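Local structure of carbonic anhydrase (4O1K) at the interface of chains A and B and the interface of chains A and C. The protein catalyses the reversible hydration of carbon dioxide to bicarbonate as a zinc-dependent, tetrameric beta-carbonic anhydrase. Coordinates in Å, arbitrary orientation; residue numbers count along the deposited sequence, not the author numbering. Chains: chain A/B/C, Carbonic anhydrase.

Contact 1: the interface of chains A and B. Residues chain A 122-126, 131, 138, 142; chain B 220-221, 223.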
loop_
_atom_site.group_PDB
_atom_site.type_symbol
_atom_site.label_atom_id
_atom_site.label_comp_id
_atom_site.label_asym_id
_atom_site.label_seq_id
_atom_site.Cartn_x
_atom_site.Cartn_y
_atom_site.Cartn_z
ATOM N N MET A 122 12.345 -16.707 5.810
ATOM C CA MET A 122 12.658 -17.586 6.929
ATOM C C MET A 122 13.981 -17.283 7.674
ATOM O O MET A 122 14.342 -17.983 8.629
ATOM C CB MET A 122 12.528 -19.048 6.507
ATOM C CG MET A 122 11.083 -19.373 6.110
ATOM S SD MET A 122 10.021 -19.147 7.549
ATOM C CE MET A 122 8.536 -18.465 6.844
ATOM N N THR A 123 14.673 -16.218 7.276
ATOM C CA THR A 123 15.903 -15.816 7.973
ATOM C C THR A 123 15.582 -14.713 8.987
ATOM O O THR A 123 15.049 -13.665 8.618
ATOM C CB THR A 123 16.979 -15.325 6.982
ATOM O OG1 THR A 123 16.561 -14.086 6.386
ATOM C CG2 THR A 123 17.188 -16.359 5.882
ATOM N N PRO A 124 15.892 -14.951 10.275
ATOM C CA PRO A 124 15.518 -13.979 11.309
ATOM C C PRO A 124 16.441 -12.777 11.333
ATOM O O PRO A 124 17.250 -12.660 12.261
ATOM C CB PRO A 124 15.692 -14.772 12.609
ATOM C CG PRO A 124 16.768 -15.764 12.294
ATOM C CD PRO A 124 16.573 -16.133 10.838
ATOM N N LYS A 125 16.324 -11.897 10.346
ATOM C CA LYS A 125 17.141 -10.695 10.313
ATOM C C LYS A 125 16.376 -9.452 9.898
ATOM O O LYS A 125 15.252 -9.525 9.373
ATOM C CB LYS A 125 18.367 -10.886 9.422
ATOM C CG LYS A 125 18.111 -11.661 8.151
ATOM C CD LYS A 125 19.314 -11.529 7.227
ATOM C CE LYS A 125 19.075 -12.237 5.897
ATOM N NZ LYS A 125 20.110 -11.898 4.876
ATOM N N ASP A 126 16.990 -8.305 10.157
ATOM C CA ASP A 126 16.413 -7.022 9.800
ATOM C C ASP A 126 16.728 -6.726 8.330
ATOM O O ASP A 126 17.884 -6.460 7.975
ATOM C CB ASP A 126 16.988 -5.935 10.706
ATOM C CG ASP A 126 16.200 -4.642 10.648
ATOM O OD1 ASP A 126 15.310 -4.512 9.779
ATOM O OD2 ASP A 126 16.489 -3.739 11.466
ATOM N N ASN A 131 10.987 -6.217 5.336
ATOM C CA ASN A 131 10.428 -6.925 6.480
ATOM C C ASN A 131 8.905 -7.083 6.389
ATOM O O ASN A 131 8.412 -8.187 6.515
ATOM C CB ASN A 131 10.825 -6.288 7.829
ATOM C CG ASN A 131 12.335 -6.300 8.084
ATOM O OD1 ASN A 131 13.060 -7.188 7.637
ATOM N ND2 ASN A 131 12.805 -5.314 8.844
ATOM N N ARG A 138 5.910 -15.404 6.521
ATOM C CA ARG A 138 5.977 -15.921 7.863
ATOM C C ARG A 138 4.563 -16.183 8.371
ATOM O O ARG A 138 4.348 -17.148 9.087
ATOM C CB ARG A 138 6.761 -14.980 8.763
ATOM C CG ARG A 138 8.235 -14.901 8.390
ATOM C CD ARG A 138 9.058 -14.158 9.475
ATOM N NE ARG A 138 8.867 -12.716 9.395
ATOM C CZ ARG A 138 9.598 -11.909 8.626
ATOM N NH1 ARG A 138 10.572 -12.411 7.873
ATOM N NH2 ARG A 138 9.374 -10.602 8.609
ATOM N N ARG A 142 2.976 -19.695 9.987
ATOM C CA ARG A 142 2.234 -19.796 11.233
ATOM C C ARG A 142 0.861 -20.442 11.022
ATOM O O ARG A 142 0.378 -21.147 11.893
ATOM C CB ARG A 142 2.126 -18.416 11.902
ATOM C CG ARG A 142 3.483 -17.859 12.333
ATOM C CD ARG A 142 3.388 -16.455 12.957
ATOM N NE ARG A 142 4.717 -15.959 13.299
ATOM C CZ ARG A 142 5.312 -14.931 12.712
ATOM N NH1 ARG A 142 4.689 -14.227 11.761
ATOM N NH2 ARG A 142 6.535 -14.582 13.095
ATOM N N ILE B 220 10.061 -18.406 14.631
ATOM C CA ILE B 220 10.703 -18.317 13.322
ATOM C C ILE B 220 11.292 -16.926 13.025
ATOM O O ILE B 220 11.982 -16.738 12.014
ATOM C CB ILE B 220 9.728 -18.704 12.200
ATOM C CG1 ILE B 220 8.419 -17.925 12.346
ATOM C CG2 ILE B 220 9.458 -20.193 12.244
ATOM C CD1 ILE B 220 7.633 -17.772 11.037
ATOM N N TYR B 221 11.030 -15.957 13.898
ATOM C CA TYR B 221 11.586 -14.622 13.711
ATOM C C TYR B 221 12.234 -14.053 14.986
ATOM O O TYR B 221 11.797 -13.018 15.503
ATOM C CB TYR B 221 10.510 -13.673 13.164
ATOM C CG TYR B 221 11.069 -12.466 12.450
ATOM C CD1 TYR B 221 11.925 -12.617 11.358
ATOM C CD2 TYR B 221 10.748 -11.177 12.863
ATOM C CE1 TYR B 221 12.448 -11.510 10.691
ATOM C CE2 TYR B 221 11.262 -10.057 12.204
ATOM C CZ TYR B 221 12.113 -10.232 11.121
ATOM O OH TYR B 221 12.622 -9.125 10.469
ATOM N N LEU B 223 15.142 -12.107 16.487
ATOM C CA LEU B 223 16.187 -11.169 16.090
ATOM C C LEU B 223 17.048 -10.769 17.281
ATOM O O LEU B 223 16.739 -11.103 18.427
ATOM C CB LEU B 223 15.569 -9.915 15.466
ATOM C CG LEU B 223 15.097 -9.949 14.012
ATOM C CD1 LEU B 223 14.090 -11.045 13.804
ATOM C CD2 LEU B 223 14.497 -8.619 13.631
#
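Both backbones are irregular here: the chain A segment 122-126 is a loop that becomes extended at A:Lys125, while the chain B tail bends at B:Tyr221 (psi 63°) and carries its side chains onto chain A. B:Tyr221 is the principal inserted group. Its CG lies anti to the backbone N and beside the carbonyl carbon, which carries the ring obliquely across the A:Arg138 side chain. The guanidinium stacks over one ring face, the two planes only 13° apart, and CZ of A:Arg138 sits 3.8 Å from the centroid of the B:Tyr221 ring, a cation-pi pair. The overlap is offset, because CZ lies toward the rim and approaches CE1 of B:Tyr221 at 3.5 Å. A bend in the arginine chain (chi3 -77°) turns the flat group parallel to the ring. On the opposite face, CD1 of B:Leu223, from the same chain, lies over the ring centre, so the phenol is sandwiched.

At the ring tip, the phenol OH of B:Tyr221 donates a hydrogen bond to the backbone carbonyl O of A:Lys125 at 2.9 Å. The donor stands well above the carbonyl plane, not on a lone pair. Behind it, ND2 of A:Asn131 donates to OD1 of A:Asp126 at 2.8 Å; the acceptor lies in the amide plane, while the amide meets the carboxylate from above its plane, and the bond ties the loop to the helix. CA of A:Pro124 packs against CD1 of B:Tyr221 at 3.8 Å, adding an apolar flank.

B:Ile220 holds CG1 in the crowded position between backbone N and carbonyl carbon. Its CD1 touches CB of A:Arg138 at 3.7 Å and also lies over one face of the A:Arg142 guanidinium, toward the rim, 4.0 Å from CZ of A:Arg142.

In the fold, the C-terminal tail following helix 210-218 of chain B lies against helix 130-143 and the loop after helix 116-121 of chain A, and two-fold symmetry repeats the arrangement with the chains exchanged.

Contact 2: the interface of chains A and C. Residues chain A 57, 76-79, 88, 90, 133; chain C 57, 76-79, 88, 90, 133.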
loop_
_atom_site.group_PDB
_atom_site.type_symbol
_atom_site.label_atom_id
_atom_site.label_comp_id
_atom_site.label_asym_id
_atom_site.label_seq_id
_atom_site.Cartn_x
_atom_site.Cartn_y
_atom_site.Cartn_z
ATOM N N SER A 57 9.343 -12.772 -8.733
ATOM C CA SER A 57 10.364 -11.964 -9.377
ATOM C C SER A 57 11.699 -12.707 -9.519
ATOM O O SER A 57 12.509 -12.342 -10.368
ATOM C CB SER A 57 10.578 -10.677 -8.605
ATOM O OG SER A 57 9.423 -9.856 -8.707
ATOM N N VAL A 76 0.849 -10.668 -17.004
ATOM C CA VAL A 76 1.770 -11.179 -15.986
ATOM C C VAL A 76 2.059 -10.167 -14.864
ATOM O O VAL A 76 2.406 -9.007 -15.128
ATOM C CB VAL A 76 3.122 -11.589 -16.646
ATOM C CG1 VAL A 76 4.155 -12.005 -15.604
ATOM C CG2 VAL A 76 2.920 -12.733 -17.609
ATOM N N HIS A 77 1.887 -10.607 -13.629
ATOM C CA HIS A 77 2.360 -9.852 -12.471
ATOM C C HIS A 77 3.451 -10.687 -11.819
ATOM O O HIS A 77 3.267 -11.860 -11.609
ATOM C CB HIS A 77 1.216 -9.584 -11.477
ATOM C CG HIS A 77 1.680 -8.953 -10.201
ATOM N ND1 HIS A 77 2.026 -7.624 -10.116
ATOM C CD2 HIS A 77 1.884 -9.471 -8.967
ATOM C CE1 HIS A 77 2.424 -7.345 -8.885
ATOM N NE2 HIS A 77 2.351 -8.451 -8.170
ATOM N N ARG A 78 4.589 -10.080 -11.491
ATOM C CA ARG A 78 5.619 -10.829 -10.772
ATOM C C ARG A 78 6.082 -10.004 -9.600
ATOM O O ARG A 78 6.387 -8.799 -9.769
ATOM C CB ARG A 78 6.816 -11.132 -11.693
ATOM C CG ARG A 78 6.609 -12.392 -12.518
ATOM C CD ARG A 78 7.658 -12.568 -13.632
ATOM N NE ARG A 78 8.933 -13.062 -13.120
ATOM C CZ ARG A 78 9.988 -13.322 -13.900
ATOM N NH1 ARG A 78 9.893 -13.140 -15.212
ATOM N NH2 ARG A 78 11.130 -13.770 -13.383
ATOM N N ASN A 79 6.127 -10.637 -8.425
ATOM C CA ASN A 79 6.581 -9.915 -7.218
ATOM C C ASN A 79 7.377 -10.863 -6.350
ATOM O O ASN A 79 7.476 -12.024 -6.685
ATOM C CB ASN A 79 5.407 -9.292 -6.443
ATOM C CG ASN A 79 4.456 -10.311 -5.872
ATOM O OD1 ASN A 79 4.853 -11.311 -5.285
ATOM N ND2 ASN A 79 3.154 -10.022 -5.990
ATOM N N ASP A 88 -2.280 -4.575 -0.854
ATOM C CA ASP A 88 -1.371 -4.263 -1.947
ATOM C C ASP A 88 -2.179 -3.889 -3.175
ATOM O O ASP A 88 -2.692 -4.770 -3.859
ATOM C CB ASP A 88 -0.544 -5.494 -2.291
ATOM C CG ASP A 88 0.362 -5.259 -3.499
ATOM O OD1 ASP A 88 0.710 -4.097 -3.760
ATOM O OD2 ASP A 88 0.735 -6.231 -4.179
ATOM N N ASN A 90 -1.214 -2.758 -5.935
ATOM C CA ASN A 90 -0.543 -3.187 -7.156
ATOM C C ASN A 90 -1.254 -4.474 -7.664
ATOM O O ASN A 90 -1.941 -4.471 -8.734
ATOM C CB ASN A 90 0.935 -3.379 -6.801
ATOM C CG ASN A 90 1.800 -3.634 -7.999
ATOM O OD1 ASN A 90 1.334 -4.188 -8.999
ATOM N ND2 ASN A 90 3.072 -3.241 -7.912
ATOM N N TRP A 133 7.034 -6.997 3.860
ATOM C CA TRP A 133 6.671 -7.850 2.721
ATOM C C TRP A 133 6.849 -9.330 3.043
ATOM O O TRP A 133 5.919 -10.136 2.871
ATOM C CB TRP A 133 7.457 -7.433 1.464
ATOM C CG TRP A 133 6.952 -8.110 0.242
ATOM C CD1 TRP A 133 7.477 -9.206 -0.365
ATOM C CD2 TRP A 133 5.814 -7.720 -0.539
ATOM N NE1 TRP A 133 6.727 -9.542 -1.472
ATOM C CE2 TRP A 133 5.698 -8.630 -1.601
ATOM C CE3 TRP A 133 4.878 -6.683 -0.433
ATOM C CZ2 TRP A 133 4.693 -8.535 -2.558
ATOM C CZ3 TRP A 133 3.862 -6.592 -1.384
ATOM C CH2 TRP A 133 3.772 -7.527 -2.423
ATOM N N SER C 57 2.601 -5.310 -17.080
ATOM C CA SER C 57 1.879 -6.570 -17.082
ATOM C C SER C 57 1.239 -6.879 -18.441
ATOM O O SER C 57 0.954 -8.040 -18.729
ATOM C CB SER C 57 0.810 -6.563 -16.007
ATOM O OG SER C 57 1.418 -6.556 -14.722
ATOM N N VAL C 76 12.651 -9.770 -12.172
ATOM C CA VAL C 76 11.604 -9.066 -12.916
ATOM C C VAL C 76 10.392 -8.684 -12.047
ATOM O O VAL C 76 9.835 -9.525 -11.328
ATOM C CB VAL C 76 11.105 -9.949 -14.101
ATOM C CG1 VAL C 76 9.924 -9.309 -14.823
ATOM C CG2 VAL C 76 12.214 -10.178 -15.098
ATOM N N HIS C 77 10.019 -7.416 -12.101
ATOM C CA HIS C 77 8.749 -6.965 -11.537
ATOM C C HIS C 77 7.895 -6.490 -12.702
ATOM O O HIS C 77 8.365 -5.750 -13.530
ATOM C CB HIS C 77 8.963 -5.827 -10.523
ATOM C CG HIS C 77 7.684 -5.223 -10.036
ATOM N ND1 HIS C 77 6.873 -5.848 -9.117
ATOM C CD2 HIS C 77 7.059 -4.066 -10.359
ATOM C CE1 HIS C 77 5.801 -5.106 -8.891
ATOM N NE2 HIS C 77 5.887 -4.022 -9.636
ATOM N N ARG C 78 6.634 -6.910 -12.764
ATOM C CA ARG C 78 5.758 -6.394 -13.815
ATOM C C ARG C 78 4.461 -5.957 -13.186
ATOM O O ARG C 78 3.866 -6.723 -12.389
ATOM C CB ARG C 78 5.476 -7.477 -14.873
ATOM C CG ARG C 78 6.558 -7.542 -15.939
ATOM C CD ARG C 78 6.444 -8.781 -16.847
ATOM N NE ARG C 78 5.399 -8.636 -17.855
ATOM C CZ ARG C 78 5.132 -9.568 -18.777
ATOM N NH1 ARG C 78 5.846 -10.687 -18.803
ATOM N NH2 ARG C 78 4.166 -9.387 -19.676
ATOM N N ASN C 79 4.030 -4.740 -13.526
ATOM C CA ASN C 79 2.760 -4.227 -12.970
ATOM C C ASN C 79 2.053 -3.414 -14.031
ATOM O O ASN C 79 2.603 -3.234 -15.098
ATOM C CB ASN C 79 2.982 -3.408 -11.688
ATOM C CG ASN C 79 3.772 -2.145 -11.909
ATOM O OD1 ASN C 79 3.536 -1.389 -12.845
ATOM N ND2 ASN C 79 4.701 -1.869 -10.985
ATOM N N ASP C 88 3.911 2.107 -2.670
ATOM C CA ASP C 88 3.704 0.730 -3.097
ATOM C C ASP C 88 4.834 -0.130 -2.563
ATOM O O ASP C 88 5.924 -0.123 -3.127
ATOM C CB ASP C 88 3.740 0.656 -4.617
ATOM C CG ASP C 88 3.628 -0.782 -5.124
ATOM O OD1 ASP C 88 3.067 -1.622 -4.403
ATOM O OD2 ASP C 88 4.087 -1.070 -6.244
ATOM N N ASN C 90 5.180 -3.246 -2.636
ATOM C CA ASN C 90 5.503 -4.322 -3.564
ATOM C C ASN C 90 6.800 -3.923 -4.323
ATOM O O ASN C 90 7.895 -4.542 -4.133
ATOM C CB ASN C 90 4.277 -4.510 -4.462
ATOM C CG ASN C 90 4.375 -5.716 -5.348
ATOM O OD1 ASN C 90 5.478 -6.125 -5.724
ATOM N ND2 ASN C 90 3.227 -6.295 -5.701
ATOM N N TRP C 133 -4.702 3.466 -8.900
ATOM C CA TRP C 133 -3.488 3.030 -9.601
ATOM C C TRP C 133 -3.233 3.855 -10.859
ATOM O O TRP C 133 -2.137 4.410 -11.046
ATOM C CB TRP C 133 -3.553 1.521 -9.903
ATOM C CG TRP C 133 -2.253 0.997 -10.397
ATOM C CD1 TRP C 133 -1.900 0.763 -11.687
ATOM C CD2 TRP C 133 -1.126 0.623 -9.593
ATOM N NE1 TRP C 133 -0.611 0.282 -11.748
ATOM C CE2 TRP C 133 -0.116 0.179 -10.462
ATOM C CE3 TRP C 133 -0.876 0.626 -8.215
ATOM C CZ2 TRP C 133 1.120 -0.265 -10.005
ATOM C CZ3 TRP C 133 0.366 0.191 -7.754
ATOM C CH2 TRP C 133 1.353 -0.231 -8.653
HETATM O O HOH W 1 9.144 -7.625 -7.604
HETATM O O HOH W 2 0.180 -6.491 -12.547
#
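At the two-fold axis CE1 of A:His77 meets CE1 of C:His77 at 4.1 Å. To one side, CB of C:Val76 lies over the centre of the A:Arg78 guanidinium face, 3.6 Å from CZ of A:Arg78, and the twin contact repeats it. A bend at chi3 (78°) swings each guanidinium onto the opposite valine; the like-charged groups stay apart, with NH1 of A:Arg78 5.9 Å from NH1 of C:Arg78. An alanine here would remove the guanidinium over CB of C:Val76 and would probably loosen the packing beside the strand pairing. Farther along, CA of C:Asn90 sits over the six-membered ring of A:Trp133, 4.0 Å from its centroid.

Outward, the polar bonds begin. ND2 of C:Asn90 donates to OD2 of A:Asp88 at 2.9 Å, using the syn lone pair of the carboxylate. The same amide meets the A:His77 imidazole tip to tip, the planes nearly perpendicular. Within chain A, ND2 of A:Asn79 donates to NE2 of A:His77 at 2.8 Å near the ring plane, which fixes the ring's rotation.

At the rim, N of C:Val76 bonds to O of A:Ser57 at 3.1 Å, nearly straight (163° at H) and on a lone pair. OG of A:Ser57 returns a bond to O of C:Val76 at 2.7 Å, from above the carbonyl plane.

Strands 74-79 of the two chains form an antiparallel bridge at A:Arg78 and C:Arg78, joining two subunits of the tetramer beside A:Ser57, the neighbour of zinc ligands A:Cys56 and A:Asp58.

Contacts 1 and 2 lie about 22 Å apart, measured between the centres of their C-alpha atoms, and join chain A to two different partners. They share helix 130-143 of chain A: A:Asn131, A:Arg138 and A:Arg142 serve contact 1, whereas A:Trp133 serves contact 2. The two differ in kind, a C-terminal tail laid on a neighbour in contact 1 and paired strands with side-chain packing from helix 89-100 in contact 2. Two such two-fold interfaces on each subunit could together generate the tetramer, and the common helix could couple them mechanically, although the structure alone does not show such coupling.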